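Local coordinates for sugar-binding transport ATP-binding protein (Pyrococcus horikoshii, PDB 1V43) that probably hydrolyses ATP to drive sugar uptake, as the nucleotide-binding subunit of an ABC transporter, at residues 290-295 against 335-339; 304-310 against 352-358. One frame throughout, in Å; residues are numbered along the deposited sequence.

In the fold
Both contacts lie in the C-terminal part of the chain, in its TOBE domain and away from the ATP-binding residues Gly47 to Thr52; their centres are about 22 Å (interaction 1) and 28 Å (interaction 2) from the centre of the chain. They share a five-stranded antiparallel sheet. Interaction 2 pairs two neighbouring strands inside it, whereas interaction 1 brings its two outermost strands together. With centres about 10 Å apart, the two contacts meet directly along strands 293-295 and 350-356: Thr294 O lies 2.8 Å from Ile354 N and His292 O 3.1 Å from Asp356 N, both probable hydrogen bonds. Thr294 also packs against Met304.

Interaction 1: residues 290-295 against 335-339; sequences PEHMTV and VKVKL
Pro290 lays its ring beside the Lys336 side chain, the two pointing the same way, with Pro290 CB 3.2 Å from Lys336 O. Pro290 CA also approaches that oxygen in a CA-H...O contact. Two residues further along, Lys338 N donates to Pro290 O at 3.0 Å; the bond is nearly straight (174°), yet the donor stands above the carbonyl plane, not on a lone pair. Beyond this bond the strands, 76° apart in direction, diverge too far to pair, and a water fills in, donating to Met293 O at 2.7 Å and to Lys338 O at 2.6 Å.

Met293 crosses Val335 and Val337 at about a right angle. The bend at its chi3 (76°) turns the methyl toward the strand, Met293 CE lying 3.8 Å from Val337 CG2 and 4.2 Å from Val335 CG2. An alanine in place of Met293 would probably open a gap beside these two valines, leaving their CG2 methyls without the thioether that packs on them. At the far end Leu339 CD2 comes across Thr294, 3.9 Å from OG1. Lys338 runs fully extended past Glu291 CB; its NZ forms a salt bridge with Asp323 of the second subunit, while Glu291 OE2 bonds to Tyr230. Strands 293-295 and 333-340 are the two edges of one five-stranded sheet. The direct bond comes from the 3-10 turn before strand 293-295 and the water joins the strand itself, a meeting consistent with the closure of an OB-fold beta-barrel.

Interaction 2: residues 304-310 against 352-358; sequences MKRTARL and KVIMDLD
An antiparallel strand pair inside the five-stranded sheet joins Thr307-Leu310 to Val353-Asp356. Ala308 and Met355 form a hydrogen-bonded pair: Met355 N donates to Ala308 O at 2.8 Å, and Ala308 N returns a bond to Met355 O at 3.1 Å. Leu310 and Val353 repeat the exchange, though the bond from Leu310 N is weak. Leu357 N donates to Arg306 O at 3.2 Å.

On the face carrying Ala308, Leu310, Val353 and Met355, the side chains of Leu310 and Met355 meet at about a right angle, Leu310 CD1 lying 3.6 Å from Met355 CG. Ala308 CB touches Leu357 CD1 at 3.5 Å, and Ile266 of strand 264-267 packs on both Ala308 and Met355. The other face is built round Ile354. Met304 slants across it and presses CE onto Ile354 CG2 at 3.4 Å, tighter than usual van der Waals contact. Met304 also passes obliquely over Asp356, SD against CB and CG against OD2. Arg309 runs beside Ile354 and sets a guanidinium face against it, Arg309 NH2 being 3.7 Å from Ile354 CD1.

At the Arg306 end of the pair, a bend at chi3 (-57°) brings the Arg306 guanidinium edge to Asp358, with the two planar groups only 20° apart. Arg306 NE and NH2 both reach Asp358 OD2, NH2 at 2.7 Å, in a salt bridge whose individual hydrogen bonds are weakly angled. A water accepts from Arg306 N and donates to Asp356 OD1 and Asp358 OD1. Asp356 OD1 also accepts from Asp358 N, forming an Asx turn that water and charge tie back to the partner segment, within a sheet consistent with the OB-like barrel of TOBE domains.

Interaction 1: residues 290-295 against 335-339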
ATOM      1  N   PRO A 290      -1.526 -12.605   9.930  1.00 22.23           N
ATOM      2  CA  PRO A 290      -2.138 -11.600  10.815  1.00 18.94           C
ATOM      3  C   PRO A 290      -3.669 -11.635  10.708  1.00 28.65           C
ATOM      4  O   PRO A 290      -4.378 -11.552  11.715  1.00 24.30           O
ATOM      5  CB  PRO A 290      -1.577 -10.279  10.287  1.00 18.59           C
ATOM      6  CG  PRO A 290      -0.190 -10.677   9.797  1.00 23.41           C
ATOM      7  CD  PRO A 290      -0.475 -11.999   9.085  1.00 26.77           C
ATOM      8  N   GLU A 291      -4.163 -11.770   9.479  1.00 23.38           N
ATOM      9  CA  GLU A 291      -5.599 -11.812   9.216  1.00 26.27           C
ATOM     10  C   GLU A 291      -6.240 -13.154   9.559  1.00 31.63           C
ATOM     11  O   GLU A 291      -7.453 -13.302   9.419  1.00 27.10           O
ATOM     12  CB  GLU A 291      -5.900 -11.483   7.745  1.00 25.46           C
ATOM     13  CG  GLU A 291      -5.409 -12.546   6.749  1.00 28.11           C
ATOM     14  CD  GLU A 291      -4.029 -12.240   6.169  1.00 26.18           C
ATOM     15  OE1 GLU A 291      -3.172 -11.699   6.894  1.00 25.55           O
ATOM     16  OE2 GLU A 291      -3.799 -12.551   4.983  1.00 21.70           O
ATOM     17  N   HIS A 292      -5.441 -14.134   9.991  1.00 28.92           N
ATOM     18  CA  HIS A 292      -6.001 -15.431  10.351  1.00 31.98           C
ATOM     19  C   HIS A 292      -5.999 -15.624  11.855  1.00 34.41           C
ATOM     20  O   HIS A 292      -6.112 -16.738  12.361  1.00 34.80           O
ATOM     21  CB  HIS A 292      -5.262 -16.583   9.651  1.00 34.76           C
ATOM     22  CG  HIS A 292      -5.480 -16.614   8.168  1.00 25.08           C
ATOM     23  ND1 HIS A 292      -6.601 -16.074   7.577  1.00 31.31           N
ATOM     24  CD2 HIS A 292      -4.699 -17.063   7.155  1.00 24.35           C
ATOM     25  CE1 HIS A 292      -6.500 -16.177   6.265  1.00 20.39           C
ATOM     26  NE2 HIS A 292      -5.355 -16.773   5.982  1.00 28.39           N
ATOM     27  N   MET A 293      -5.881 -14.509  12.559  1.00 32.64           N
ATOM     28  CA  MET A 293      -5.896 -14.486  14.012  1.00 29.69           C
ATOM     29  C   MET A 293      -6.891 -13.411  14.390  1.00 33.33           C
ATOM     30  O   MET A 293      -7.312 -12.612  13.549  1.00 39.87           O
ATOM     31  CB  MET A 293      -4.522 -14.109  14.567  1.00 30.84           C
ATOM     32  CG  MET A 293      -3.418 -15.123  14.293  1.00 32.42           C
ATOM     33  SD  MET A 293      -1.778 -14.430  14.597  1.00 42.66           S
ATOM     34  CE  MET A 293      -1.773 -14.480  16.195  1.00 20.98           C
ATOM     35  N   THR A 294      -7.269 -13.386  15.659  1.00 40.03           N
ATOM     36  CA  THR A 294      -8.197 -12.383  16.148  1.00 36.67           C
ATOM     37  C   THR A 294      -7.924 -12.194  17.636  1.00 39.63           C
ATOM     38  O   THR A 294      -6.992 -12.786  18.176  1.00 33.43           O
ATOM     39  CB  THR A 294      -9.653 -12.823  15.920  1.00 34.98           C
ATOM     40  OG1 THR A 294     -10.524 -11.699  16.116  1.00 21.85           O
ATOM     41  CG2 THR A 294     -10.042 -13.950  16.882  1.00 31.63           C
ATOM     42  N   VAL A 295      -8.716 -11.352  18.288  1.00 45.48           N
ATOM     43  CA  VAL A 295      -8.555 -11.101  19.722  1.00 52.34           C
ATOM     44  C   VAL A 295      -9.865 -11.431  20.437  1.00 49.01           C
ATOM     45  O   VAL A 295     -10.939 -11.159  19.913  1.00 45.59           O
ATOM     46  CB  VAL A 295      -8.220  -9.613  20.005  1.00 58.76           C
ATOM     47  CG1 VAL A 295      -8.372  -9.326  21.479  1.00 21.85           C
ATOM     48  CG2 VAL A 295      -6.803  -9.288  19.571  1.00 21.85           C
ATOM     49  N   VAL A 335       4.356 -10.811  17.043  1.00 35.95           N
ATOM     50  CA  VAL A 335       3.576 -11.112  15.846  1.00 38.72           C
ATOM     51  C   VAL A 335       2.559 -10.011  15.587  1.00 33.50           C
ATOM     52  O   VAL A 335       2.247  -9.223  16.481  1.00 33.83           O
ATOM     53  CB  VAL A 335       2.810 -12.454  15.971  1.00 37.10           C
ATOM     54  CG1 VAL A 335       3.777 -13.588  16.288  1.00 33.52           C
ATOM     55  CG2 VAL A 335       1.737 -12.345  17.042  1.00 39.78           C
ATOM     56  N   LYS A 336       2.042  -9.961  14.364  1.00 28.51           N
ATOM     57  CA  LYS A 336       1.042  -8.954  14.009  1.00 26.65           C
ATOM     58  C   LYS A 336      -0.310  -9.600  13.854  1.00 26.57           C
ATOM     59  O   LYS A 336      -0.421 -10.681  13.290  1.00 27.45           O
ATOM     60  CB  LYS A 336       1.393  -8.269  12.688  1.00 28.60           C
ATOM     61  CG  LYS A 336       2.663  -7.453  12.715  1.00 27.71           C
ATOM     62  CD  LYS A 336       2.931  -6.895  11.338  1.00 31.12           C
ATOM     63  CE  LYS A 336       4.218  -6.112  11.282  1.00 30.65           C
ATOM     64  NZ  LYS A 336       4.403  -5.535   9.924  1.00 39.36           N
ATOM     65  N   VAL A 337      -1.336  -8.920  14.353  1.00 26.80           N
ATOM     66  CA  VAL A 337      -2.707  -9.390  14.259  1.00 23.51           C
ATOM     67  C   VAL A 337      -3.508  -8.303  13.537  1.00 31.02           C
ATOM     68  O   VAL A 337      -3.498  -7.132  13.932  1.00 27.37           O
ATOM     69  CB  VAL A 337      -3.312  -9.638  15.651  1.00 29.55           C
ATOM     70  CG1 VAL A 337      -4.797  -9.958  15.526  1.00 21.78           C
ATOM     71  CG2 VAL A 337      -2.581 -10.795  16.335  1.00 22.68           C
ATOM     72  N   LYS A 338      -4.199  -8.686  12.471  1.00 30.19           N
ATOM     73  CA  LYS A 338      -4.967  -7.716  11.713  1.00 27.29           C
ATOM     74  C   LYS A 338      -6.456  -7.780  12.012  1.00 31.25           C
ATOM     75  O   LYS A 338      -7.097  -8.795  11.772  1.00 31.57           O
ATOM     76  CB  LYS A 338      -4.728  -7.921  10.217  1.00 28.64           C
ATOM     77  CG  LYS A 338      -5.499  -6.960   9.339  1.00 28.24           C
ATOM     78  CD  LYS A 338      -5.191  -7.218   7.877  1.00 40.40           C
ATOM     79  CE  LYS A 338      -6.020  -6.325   6.973  1.00 46.91           C
ATOM     80  NZ  LYS A 338      -5.648  -6.489   5.548  1.00 55.28           N
ATOM     81  N   LEU A 339      -6.998  -6.686  12.537  1.00 24.84           N
ATOM     82  CA  LEU A 339      -8.414  -6.613  12.860  1.00 34.07           C
ATOM     83  C   LEU A 339      -9.119  -5.613  11.945  1.00 38.14           C
ATOM     84  O   LEU A 339      -8.602  -4.527  11.689  1.00 41.08           O
ATOM     85  CB  LEU A 339      -8.602  -6.158  14.300  1.00 34.58           C
ATOM     86  CG  LEU A 339      -7.905  -6.967  15.391  1.00 44.03           C
ATOM     87  CD1 LEU A 339      -8.060  -6.234  16.720  1.00 35.13           C
ATOM     88  CD2 LEU A 339      -8.505  -8.372  15.458  1.00 40.54           C
TER
HETATM   89  O   HOH W   1      -8.829 -10.683  12.309  1.00 29.62           O

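Interaction 2: residues 304-310 against 352-358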
ATOM      1  N   MET A 304     -14.319 -19.354  13.905  1.00 67.41           N
ATOM      2  CA  MET A 304     -13.257 -20.334  13.696  1.00 59.90           C
ATOM      3  C   MET A 304     -13.627 -21.684  14.305  1.00 55.43           C
ATOM      4  O   MET A 304     -13.909 -21.773  15.501  1.00 52.42           O
ATOM      5  CB  MET A 304     -11.950 -19.827  14.312  1.00 56.59           C
ATOM      6  CG  MET A 304     -11.404 -18.569  13.655  1.00 56.96           C
ATOM      7  SD  MET A 304      -9.993 -17.877  14.531  1.00 54.16           S
ATOM      8  CE  MET A 304     -10.852 -17.072  15.879  1.00 66.67           C
ATOM      9  N   LYS A 305     -13.621 -22.732  13.484  1.00 52.55           N
ATOM     10  CA  LYS A 305     -13.959 -24.077  13.957  1.00 48.60           C
ATOM     11  C   LYS A 305     -12.995 -24.568  15.038  1.00 47.11           C
ATOM     12  O   LYS A 305     -13.418 -24.907  16.142  1.00 48.85           O
ATOM     13  CB  LYS A 305     -13.948 -25.075  12.799  1.00 45.81           C
ATOM     14  CG  LYS A 305     -14.927 -24.779  11.665  1.00 49.85           C
ATOM     15  CD  LYS A 305     -14.713 -25.789  10.535  1.00 51.33           C
ATOM     16  CE  LYS A 305     -15.514 -25.466   9.289  1.00 60.88           C
ATOM     17  NZ  LYS A 305     -15.125 -26.381   8.176  1.00 59.22           N
ATOM     18  N   ARG A 306     -11.705 -24.613  14.712  1.00 44.02           N
ATOM     19  CA  ARG A 306     -10.686 -25.071  15.649  1.00 44.13           C
ATOM     20  C   ARG A 306      -9.720 -23.927  15.949  1.00 43.08           C
ATOM     21  O   ARG A 306      -9.234 -23.270  15.035  1.00 39.14           O
ATOM     22  CB  ARG A 306      -9.940 -26.261  15.049  1.00 41.57           C
ATOM     23  CG  ARG A 306     -10.888 -27.289  14.429  1.00 50.83           C
ATOM     24  CD  ARG A 306     -10.168 -28.554  13.987  1.00 45.69           C
ATOM     25  NE  ARG A 306      -9.103 -28.270  13.039  1.00 48.24           N
ATOM     26  CZ  ARG A 306      -8.262 -29.185  12.571  1.00 51.92           C
ATOM     27  NH1 ARG A 306      -8.367 -30.448  12.960  1.00 49.47           N
ATOM     28  NH2 ARG A 306      -7.308 -28.832  11.725  1.00 52.91           N
ATOM     29  N   THR A 307      -9.425 -23.700  17.227  1.00 42.39           N
ATOM     30  CA  THR A 307      -8.553 -22.591  17.599  1.00 43.67           C
ATOM     31  C   THR A 307      -7.514 -22.853  18.676  1.00 45.01           C
ATOM     32  O   THR A 307      -7.532 -23.875  19.363  1.00 50.39           O
ATOM     33  CB  THR A 307      -9.384 -21.411  18.089  1.00 43.93           C
ATOM     34  OG1 THR A 307     -10.132 -21.829  19.237  1.00 46.75           O
ATOM     35  CG2 THR A 307     -10.342 -20.930  17.002  1.00 40.15           C
ATOM     36  N   ALA A 308      -6.608 -21.894  18.811  1.00 48.46           N
ATOM     37  CA  ALA A 308      -5.552 -21.932  19.809  1.00 45.81           C
ATOM     38  C   ALA A 308      -5.508 -20.542  20.435  1.00 46.01           C
ATOM     39  O   ALA A 308      -5.658 -19.535  19.742  1.00 38.93           O
ATOM     40  CB  ALA A 308      -4.227 -22.263  19.165  1.00 44.77           C
ATOM     41  N   ARG A 309      -5.327 -20.502  21.750  1.00 50.06           N
ATOM     42  CA  ARG A 309      -5.264 -19.251  22.502  1.00 53.14           C
ATOM     43  C   ARG A 309      -3.844 -18.999  23.032  1.00 56.85           C
ATOM     44  O   ARG A 309      -3.073 -19.940  23.238  1.00 58.45           O
ATOM     45  CB  ARG A 309      -6.230 -19.306  23.696  1.00 53.72           C
ATOM     46  CG  ARG A 309      -7.606 -18.678  23.494  1.00 61.27           C
ATOM     47  CD  ARG A 309      -8.560 -19.521  22.653  1.00 64.04           C
ATOM     48  NE  ARG A 309      -9.888 -18.903  22.607  1.00 69.16           N
ATOM     49  CZ  ARG A 309     -10.899 -19.319  21.848  1.00 67.40           C
ATOM     50  NH1 ARG A 309     -10.756 -20.367  21.053  1.00 64.58           N
ATOM     51  NH2 ARG A 309     -12.059 -18.681  21.880  1.00 67.24           N
ATOM     52  N   LEU A 310      -3.505 -17.726  23.242  1.00 56.13           N
ATOM     53  CA  LEU A 310      -2.199 -17.334  23.782  1.00 56.46           C
ATOM     54  C   LEU A 310      -2.332 -15.908  24.287  1.00 53.86           C
ATOM     55  O   LEU A 310      -2.523 -14.984  23.498  1.00 57.25           O
ATOM     56  CB  LEU A 310      -1.093 -17.365  22.717  1.00 56.32           C
ATOM     57  CG  LEU A 310      -0.990 -18.481  21.676  1.00 64.56           C
ATOM     58  CD1 LEU A 310      -1.960 -18.208  20.533  1.00 60.33           C
ATOM     59  CD2 LEU A 310       0.429 -18.537  21.128  1.00 65.94           C
ATOM     60  N   LYS A 352      -6.134 -11.778  24.546  1.00 47.61           N
ATOM     61  CA  LYS A 352      -6.157 -13.213  24.297  1.00 46.91           C
ATOM     62  C   LYS A 352      -6.158 -13.350  22.788  1.00 43.16           C
ATOM     63  O   LYS A 352      -7.177 -13.130  22.144  1.00 44.22           O
ATOM     64  CB  LYS A 352      -7.427 -13.871  24.849  1.00 49.48           C
ATOM     65  CG  LYS A 352      -7.383 -14.237  26.318  1.00 60.18           C
ATOM     66  CD  LYS A 352      -8.733 -14.800  26.783  1.00 66.74           C
ATOM     67  CE  LYS A 352      -8.792 -14.941  28.306  1.00 70.82           C
ATOM     68  NZ  LYS A 352     -10.172 -15.250  28.794  1.00 68.10           N
ATOM     69  N   VAL A 353      -5.014 -13.701  22.223  1.00 43.13           N
ATOM     70  CA  VAL A 353      -4.917 -13.860  20.788  1.00 39.46           C
ATOM     71  C   VAL A 353      -5.448 -15.234  20.392  1.00 39.94           C
ATOM     72  O   VAL A 353      -5.031 -16.256  20.936  1.00 38.11           O
ATOM     73  CB  VAL A 353      -3.466 -13.719  20.319  1.00 39.08           C
ATOM     74  CG1 VAL A 353      -3.398 -13.933  18.821  1.00 46.41           C
ATOM     75  CG2 VAL A 353      -2.926 -12.332  20.686  1.00 42.24           C
ATOM     76  N   ILE A 354      -6.373 -15.247  19.440  1.00 39.74           N
ATOM     77  CA  ILE A 354      -6.968 -16.488  18.964  1.00 39.97           C
ATOM     78  C   ILE A 354      -6.499 -16.818  17.549  1.00 36.83           C
ATOM     79  O   ILE A 354      -6.784 -16.070  16.613  1.00 30.52           O
ATOM     80  CB  ILE A 354      -8.508 -16.390  18.946  1.00 42.43           C
ATOM     81  CG1 ILE A 354      -9.012 -15.779  20.254  1.00 42.27           C
ATOM     82  CG2 ILE A 354      -9.112 -17.773  18.774  1.00 45.02           C
ATOM     83  CD1 ILE A 354     -10.527 -15.698  20.345  1.00 44.55           C
ATOM     84  N   MET A 355      -5.788 -17.937  17.404  1.00 33.12           N
ATOM     85  CA  MET A 355      -5.284 -18.396  16.112  1.00 34.98           C
ATOM     86  C   MET A 355      -6.222 -19.419  15.450  1.00 40.79           C
ATOM     87  O   MET A 355      -6.748 -20.329  16.117  1.00 32.93           O
ATOM     88  CB  MET A 355      -3.909 -19.066  16.267  1.00 32.76           C
ATOM     89  CG  MET A 355      -2.884 -18.294  17.075  1.00 48.72           C
ATOM     90  SD  MET A 355      -1.222 -19.008  16.922  1.00 57.15           S
ATOM     91  CE  MET A 355      -1.617 -20.743  16.630  1.00 53.83           C
ATOM     92  N   ASP A 356      -6.421 -19.276  14.141  1.00 35.26           N
ATOM     93  CA  ASP A 356      -7.256 -20.217  13.399  1.00 36.15           C
ATOM     94  C   ASP A 356      -6.353 -21.375  12.982  1.00 35.56           C
ATOM     95  O   ASP A 356      -5.577 -21.261  12.029  1.00 34.86           O
ATOM     96  CB  ASP A 356      -7.858 -19.573  12.142  1.00 34.68           C
ATOM     97  CG  ASP A 356      -8.870 -20.486  11.442  1.00 36.45           C
ATOM     98  OD1 ASP A 356      -8.770 -21.731  11.571  1.00 37.11           O
ATOM     99  OD2 ASP A 356      -9.763 -19.962  10.751  1.00 33.95           O
ATOM    100  N   LEU A 357      -6.465 -22.483  13.705  1.00 39.09           N
ATOM    101  CA  LEU A 357      -5.669 -23.676  13.459  1.00 38.71           C
ATOM    102  C   LEU A 357      -5.759 -24.232  12.042  1.00 38.26           C
ATOM    103  O   LEU A 357      -4.830 -24.885  11.569  1.00 39.51           O
ATOM    104  CB  LEU A 357      -6.052 -24.760  14.479  1.00 40.96           C
ATOM    105  CG  LEU A 357      -5.052 -25.024  15.616  1.00 42.98           C
ATOM    106  CD1 LEU A 357      -4.273 -23.765  15.956  1.00 42.07           C
ATOM    107  CD2 LEU A 357      -5.794 -25.536  16.839  1.00 43.43           C
ATOM    108  N   ASP A 358      -6.867 -23.971  11.362  1.00 31.80           N
ATOM    109  CA  ASP A 358      -7.034 -24.464  10.005  1.00 39.74           C
ATOM    110  C   ASP A 358      -6.282 -23.616   8.980  1.00 41.40           C
ATOM    111  O   ASP A 358      -6.149 -24.012   7.822  1.00 38.59           O
ATOM    112  CB  ASP A 358      -8.522 -24.532   9.659  1.00 42.21           C
ATOM    113  CG  ASP A 358      -9.230 -25.695  10.349  1.00 46.37           C
ATOM    114  OD1 ASP A 358     -10.411 -25.538  10.726  1.00 55.16           O
ATOM    115  OD2 ASP A 358      -8.608 -26.772  10.507  1.00 49.16           O
TER
HETATM  116  O   HOH W   2     -11.043 -23.357  11.904  1.00 42.81           O